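PDB 2PKP: methanogen homoaconitase small subunit from Methanocaldococcus jannaschii, which forms, with its large-subunit partner, a hydro-lyase that interconverts homocitrate, cis-homoaconitate and homoisocitrate, within the pathway of 2-oxosuberate biosynthesis. Local coordinates for residues V49-I55 / C77-A81; M1-A7 / D114-L120. All coordinates share one frame; numbering follows the deposited sequence.

The two contacts share one mixed sheet, and their centres are about 10 Å apart. Contact 2 pairs the antiparallel strands 2-9 and 115-119, bringing distant parts of the chain together; contact 1, whose two segments both fall between them in sequence, closes the beta-alpha-beta unit beside it. Strand 2-9 is the shared border: Val54 N lies 3.0 Å from Arg6 O, probably as a hydrogen bond, and Ile3 CD1 packs at 3.4 Å against Lys80 CG. Both contacts reach the second subunit. Neither contains a zinc ligand (Asp13 and Cys63) or the specificity-determining Arg26, so they belong to the frame of the domain rather than to those sites.

Contact 1 of 2, residues V49-I55 / C77-A81; sequences VKEGDVI and CGIKA
Ile79 reaches between Val49 and Ile55 with the end of its chain, and this wedge is the heart of the contact. Its CG1 branch is anti to the carbonyl carbon (chi1 -65°) and runs on extended, which carries CD1 to 3.8 Å from Val49 CG2 and 3.6 Å from Ile55 CG1. The two isoleucine side chains meet at about a right angle, whereas Val49 comes in obliquely with CG2 and turns its other methyl, CG1, to the sulfur of Cys77. The shorter branch of Ile79 lies against backbone: CG2 is 3.6 Å from Asp53 O. Ile74 of helix 68-75 touches both isoleucines, joining the wedge to the core. Further along, Val54 CG1 lies 3.4 Å from Ala81 O, against the carbonyl where strand 81-84 begins.

Gly78 makes the polar join. Gly52 N donates to Gly78 O at 2.8 Å with a nearly straight N-H (166°), though the donor stands above the carbonyl plane, 37° out of it. Glu51 CG passes 3.9 Å from Gly78 CA. A beta carbon on Gly78 would run into Glu51 CA, and its backbone angles call for glycine in any case. Gly52 occupies the third position of the type II turn Lys50-Asp53. Beyond the turn a water donates to Asp53 O at 2.8 Å.

Residues 49-55 lead into strand 54-57 and residues 77-81 connect helix 68-75 to strand 81-84, so the contact lies at the start of both parallel strands of a beta-alpha-beta crossover. The Gly52-Gly78 bond links the two segments before regular sheet pairing takes over with Ile55 and Ile83; the chemistry therefore implies an apolar plug between sheet and helix, with a glycine-to-glycine backbone bond beside it.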
loop_
_atom_site.group_PDB
_atom_site.type_symbol
_atom_site.label_atom_id
_atom_site.label_comp_id
_atom_site.label_asym_id
_atom_site.label_seq_id
_atom_site.Cartn_x
_atom_site.Cartn_y
_atom_site.Cartn_z
ATOM N N VAL A 49 -1.437 8.250 13.306
ATOM C CA VAL A 49 -1.591 7.644 11.989
ATOM C C VAL A 49 -0.901 6.292 11.823
ATOM O O VAL A 49 0.180 6.055 12.363
ATOM C CB VAL A 49 -1.088 8.599 10.879
ATOM C CG1 VAL A 49 0.414 8.801 11.001
ATOM C CG2 VAL A 49 -1.444 8.043 9.512
ATOM N N LYS A 50 -1.546 5.408 11.068
ATOM C CA LYS A 50 -1.003 4.082 10.795
ATOM C C LYS A 50 -1.032 3.835 9.296
ATOM O O LYS A 50 -1.923 4.322 8.594
ATOM C CB LYS A 50 -1.832 2.998 11.489
ATOM C CG LYS A 50 -1.906 3.117 13.001
ATOM C CD LYS A 50 -0.538 2.985 13.650
ATOM C CE LYS A 50 -0.647 3.121 15.165
ATOM N NZ LYS A 50 0.684 3.066 15.825
ATOM N N GLU A 51 -0.054 3.082 8.806
ATOM C CA GLU A 51 0.006 2.756 7.386
ATOM C C GLU A 51 -1.356 2.191 6.994
ATOM O O GLU A 51 -1.891 1.317 7.679
ATOM C CB GLU A 51 1.088 1.706 7.133
ATOM C CG GLU A 51 1.320 1.396 5.666
ATOM C CD GLU A 51 2.252 0.211 5.458
ATOM O OE1 GLU A 51 3.004 -0.134 6.397
ATOM O OE2 GLU A 51 2.239 -0.369 4.353
ATOM N N GLY A 52 -1.927 2.702 5.910
ATOM C CA GLY A 52 -3.223 2.220 5.473
ATOM C C GLY A 52 -4.367 3.143 5.848
ATOM O O GLY A 52 -5.483 2.984 5.361
ATOM N N ASP A 53 -4.096 4.105 6.723
ATOM C CA ASP A 53 -5.124 5.048 7.139
ATOM C C ASP A 53 -5.452 6.042 6.031
ATOM O O ASP A 53 -4.791 6.083 4.992
ATOM C CB ASP A 53 -4.694 5.799 8.401
ATOM C CG ASP A 53 -4.845 4.961 9.650
ATOM O OD1 ASP A 53 -5.424 3.856 9.562
ATOM O OD2 ASP A 53 -4.401 5.414 10.723
ATOM N N VAL A 54 -6.479 6.848 6.271
ATOM C CA VAL A 54 -6.940 7.814 5.290
ATOM C C VAL A 54 -7.207 9.177 5.917
ATOM O O VAL A 54 -7.774 9.271 7.004
ATOM C CB VAL A 54 -8.252 7.300 4.622
ATOM C CG1 VAL A 54 -8.767 8.299 3.605
ATOM C CG2 VAL A 54 -7.996 5.945 3.968
ATOM N N ILE A 55 -6.788 10.231 5.228
ATOM C CA ILE A 55 -7.031 11.583 5.706
ATOM C C ILE A 55 -8.340 12.001 5.066
ATOM O O ILE A 55 -8.550 11.793 3.872
ATOM C CB ILE A 55 -5.934 12.572 5.258
ATOM C CG1 ILE A 55 -4.633 12.302 6.023
ATOM C CG2 ILE A 55 -6.415 14.003 5.491
ATOM C CD1 ILE A 55 -3.467 13.138 5.549
ATOM N N CYS A 77 3.496 8.504 5.122
ATOM C CA CYS A 77 2.911 8.145 6.412
ATOM C C CYS A 77 2.200 6.824 6.158
ATOM O O CYS A 77 1.633 6.218 7.067
ATOM C CB CYS A 77 1.875 9.176 6.872
ATOM S SG CYS A 77 2.538 10.559 7.805
ATOM N N GLY A 78 2.234 6.382 4.905
ATOM C CA GLY A 78 1.573 5.144 4.546
ATOM C C GLY A 78 0.130 5.399 4.150
ATOM O O GLY A 78 -0.682 4.478 4.115
ATOM N N ILE A 79 -0.190 6.659 3.857
ATOM C CA ILE A 79 -1.538 7.045 3.449
ATOM C C ILE A 79 -1.643 7.010 1.927
ATOM O O ILE A 79 -0.937 7.732 1.228
ATOM C CB ILE A 79 -1.873 8.453 3.974
ATOM C CG1 ILE A 79 -1.906 8.420 5.504
ATOM C CG2 ILE A 79 -3.206 8.935 3.398
ATOM C CD1 ILE A 79 -2.074 9.777 6.152
ATOM N N LYS A 80 -2.533 6.163 1.423
ATOM C CA LYS A 80 -2.723 5.999 -0.014
ATOM C C LYS A 80 -3.772 6.923 -0.624
ATOM O O LYS A 80 -3.771 7.149 -1.832
ATOM C CB LYS A 80 -3.093 4.543 -0.322
ATOM C CG LYS A 80 -3.323 4.241 -1.798
ATOM C CD LYS A 80 -2.056 4.424 -2.617
ATOM C CE LYS A 80 -2.264 3.985 -4.059
ATOM N NZ LYS A 80 -1.005 4.080 -4.850
ATOM N N ALA A 81 -4.665 7.453 0.203
ATOM C CA ALA A 81 -5.704 8.332 -0.311
ATOM C C ALA A 81 -6.147 9.416 0.655
ATOM O O ALA A 81 -6.026 9.288 1.872
ATOM C CB ALA A 81 -6.922 7.501 -0.741
HETATM O O HOH W 1 -4.260 4.801 2.582
#

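Contact 2 of 2, residues M1-A7 / D114-L120; sequences MIIKGRA and DIVEIDL
Over one face of the Arg6 guanidinium sits the methyl Ile115 CD1, 3.4 Å from Arg6 NH1; the bend in the arginine chain at chi3 (-63°) folds the group back over it. The Glu117 carboxylate is met by Lys4 NZ, which forms a salt bridge to OE1 at 3.2 Å from the anti side, somewhat out of the plane. The extended Lys4 chain also runs past Ile115 CG2 with its CE, while Glu117 CG presses on Ile2 CG2 at 3.4 Å. The other oxygen, Glu117 OE2, pairs with Lys4 of the second subunit, and Lys4 NZ in turn bridges to Glu117 OE2 of the second subunit.

Beneath these side chains the strands form an antiparallel ladder. Ile3 and Ile118 are a hydrogen-bonded pair, with Ile118 N donating to Ile3 O at 2.7 Å and Ile3 N to Ile118 O at 2.9 Å; Gly5 and Val116 exchange a second pair of bonds. Leu120 N reaches Met1 O at 3.0 Å, almost straight along the carbonyl, and their side chains run side by side, tightly packed at 3.5 Å between Met1 CG and Leu120 CD1. Ile3 and Ile118 face the core, over Ala81.

Trading Glu117 for an alanine in both subunits would probably cost each Lys4 both of these carboxylate partners and take away the CG that packs on Ile2 CG2. The chemistry thus gives this pair of strands two unlike faces: an apolar side turned inward, and a mixed side, where Ile2 and Ile115 lie among charged groups and the lysine-glutamate pairs extend to the second subunit.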
loop_
_atom_site.group_PDB
_atom_site.type_symbol
_atom_site.label_atom_id
_atom_site.label_comp_id
_atom_site.label_asym_id
_atom_site.label_seq_id
_atom_site.Cartn_x
_atom_site.Cartn_y
_atom_site.Cartn_z
ATOM N N MET A 1 -9.433 -1.642 -6.921
ATOM C CA MET A 1 -8.832 -2.000 -5.614
ATOM C C MET A 1 -9.580 -1.330 -4.471
ATOM O O MET A 1 -10.346 -0.384 -4.669
ATOM C CB MET A 1 -7.352 -1.599 -5.562
ATOM C CG MET A 1 -7.096 -0.137 -5.266
ATOM S SD MET A 1 -5.329 0.271 -5.213
ATOM C CE MET A 1 -5.004 0.276 -3.450
ATOM N N ILE A 2 -9.335 -1.824 -3.268
ATOM C CA ILE A 2 -9.987 -1.301 -2.083
ATOM C C ILE A 2 -8.987 -0.811 -1.053
ATOM O O ILE A 2 -8.033 -1.511 -0.720
ATOM C CB ILE A 2 -10.876 -2.390 -1.445
ATOM C CG1 ILE A 2 -12.077 -2.663 -2.358
ATOM C CG2 ILE A 2 -11.301 -1.976 -0.044
ATOM C CD1 ILE A 2 -12.907 -3.865 -1.933
ATOM N N ILE A 3 -9.213 0.400 -0.559
ATOM C CA ILE A 3 -8.360 0.987 0.465
ATOM C C ILE A 3 -9.221 1.063 1.712
ATOM O O ILE A 3 -10.267 1.718 1.700
ATOM C CB ILE A 3 -7.906 2.410 0.075
ATOM C CG1 ILE A 3 -6.980 2.341 -1.144
ATOM C CG2 ILE A 3 -7.198 3.076 1.255
ATOM C CD1 ILE A 3 -6.677 3.693 -1.753
ATOM N N LYS A 4 -8.803 0.384 2.776
ATOM C CA LYS A 4 -9.566 0.384 4.019
ATOM C C LYS A 4 -8.696 0.727 5.217
ATOM O O LYS A 4 -7.649 0.111 5.440
ATOM C CB LYS A 4 -10.233 -0.979 4.229
ATOM C CG LYS A 4 -11.043 -1.104 5.509
ATOM C CD LYS A 4 -11.952 -2.324 5.442
ATOM C CE LYS A 4 -12.775 -2.494 6.706
ATOM N NZ LYS A 4 -13.789 -3.576 6.525
ATOM N N GLY A 5 -9.138 1.717 5.990
ATOM C CA GLY A 5 -8.390 2.123 7.166
ATOM C C GLY A 5 -9.151 3.110 8.026
ATOM O O GLY A 5 -10.323 3.395 7.771
ATOM N N ARG A 6 -8.485 3.637 9.047
ATOM C CA ARG A 6 -9.115 4.592 9.938
ATOM C C ARG A 6 -9.056 6.000 9.348
ATOM O O ARG A 6 -8.037 6.415 8.796
ATOM C CB ARG A 6 -8.442 4.566 11.318
ATOM C CG ARG A 6 -9.153 5.428 12.360
ATOM C CD ARG A 6 -8.482 5.342 13.731
ATOM N NE ARG A 6 -8.524 3.988 14.281
ATOM C CZ ARG A 6 -9.645 3.323 14.557
ATOM N NH1 ARG A 6 -10.827 3.885 14.342
ATOM N NH2 ARG A 6 -9.582 2.088 15.041
ATOM N N ALA A 7 -10.161 6.723 9.475
ATOM C CA ALA A 7 -10.260 8.077 8.957
ATOM C C ALA A 7 -9.791 9.121 9.971
ATOM O O ALA A 7 -10.133 9.053 11.146
ATOM C CB ALA A 7 -11.702 8.361 8.561
ATOM N N ASP A 114 -13.765 7.030 12.078
ATOM C CA ASP A 114 -14.594 6.057 11.359
ATOM C C ASP A 114 -13.676 5.125 10.585
ATOM O O ASP A 114 -12.554 5.493 10.239
ATOM C CB ASP A 114 -15.535 6.732 10.345
ATOM C CG ASP A 114 -16.784 7.329 10.990
ATOM O OD1 ASP A 114 -17.160 6.906 12.102
ATOM O OD2 ASP A 114 -17.401 8.212 10.364
ATOM N N ILE A 115 -14.141 3.906 10.334
ATOM C CA ILE A 115 -13.367 2.969 9.534
ATOM C C ILE A 115 -13.994 3.105 8.147
ATOM O O ILE A 115 -15.194 2.867 7.980
ATOM C CB ILE A 115 -13.523 1.520 10.036
ATOM C CG1 ILE A 115 -13.037 1.422 11.486
ATOM C CG2 ILE A 115 -12.741 0.567 9.125
ATOM C CD1 ILE A 115 -11.606 1.884 11.691
ATOM N N VAL A 116 -13.201 3.512 7.163
ATOM C CA VAL A 116 -13.723 3.697 5.816
ATOM C C VAL A 116 -13.117 2.719 4.830
ATOM O O VAL A 116 -11.947 2.353 4.931
ATOM C CB VAL A 116 -13.484 5.143 5.299
ATOM C CG1 VAL A 116 -14.207 6.139 6.198
ATOM C CG2 VAL A 116 -11.990 5.457 5.240
ATOM N N GLU A 117 -13.935 2.295 3.877
ATOM C CA GLU A 117 -13.506 1.352 2.856
ATOM C C GLU A 117 -13.786 2.007 1.514
ATOM O O GLU A 117 -14.944 2.138 1.104
ATOM C CB GLU A 117 -14.299 0.046 2.994
ATOM C CG GLU A 117 -13.712 -1.131 2.253
ATOM C CD GLU A 117 -14.507 -2.405 2.465
ATOM O OE1 GLU A 117 -14.795 -2.760 3.633
ATOM O OE2 GLU A 117 -14.840 -3.056 1.458
ATOM N N ILE A 118 -12.723 2.440 0.845
ATOM C CA ILE A 118 -12.843 3.090 -0.451
ATOM C C ILE A 118 -12.707 2.066 -1.571
ATOM O O ILE A 118 -11.651 1.449 -1.727
ATOM C CB ILE A 118 -11.740 4.148 -0.642
ATOM C CG1 ILE A 118 -11.778 5.157 0.509
ATOM C CG2 ILE A 118 -11.921 4.854 -1.985
ATOM C CD1 ILE A 118 -10.560 6.072 0.549
ATOM N N ASP A 119 -13.777 1.878 -2.343
ATOM C CA ASP A 119 -13.747 0.937 -3.458
ATOM C C ASP A 119 -13.588 1.785 -4.710
ATOM O O ASP A 119 -14.544 2.411 -5.168
ATOM C CB ASP A 119 -15.047 0.136 -3.533
ATOM C CG ASP A 119 -14.984 -0.991 -4.554
ATOM O OD1 ASP A 119 -14.482 -0.769 -5.672
ATOM O OD2 ASP A 119 -15.444 -2.104 -4.238
ATOM N N LEU A 120 -12.375 1.809 -5.252
ATOM C CA LEU A 120 -12.079 2.617 -6.433
ATOM C C LEU A 120 -12.808 2.170 -7.696
ATOM O O LEU A 120 -13.059 2.978 -8.588
ATOM C CB LEU A 120 -10.564 2.646 -6.680
ATOM C CG LEU A 120 -9.740 3.166 -5.500
ATOM C CD1 LEU A 120 -8.253 3.110 -5.830
ATOM C CD2 LEU A 120 -10.155 4.584 -5.176
HETATM O O HOH W 2 -12.245 -2.793 -6.261
#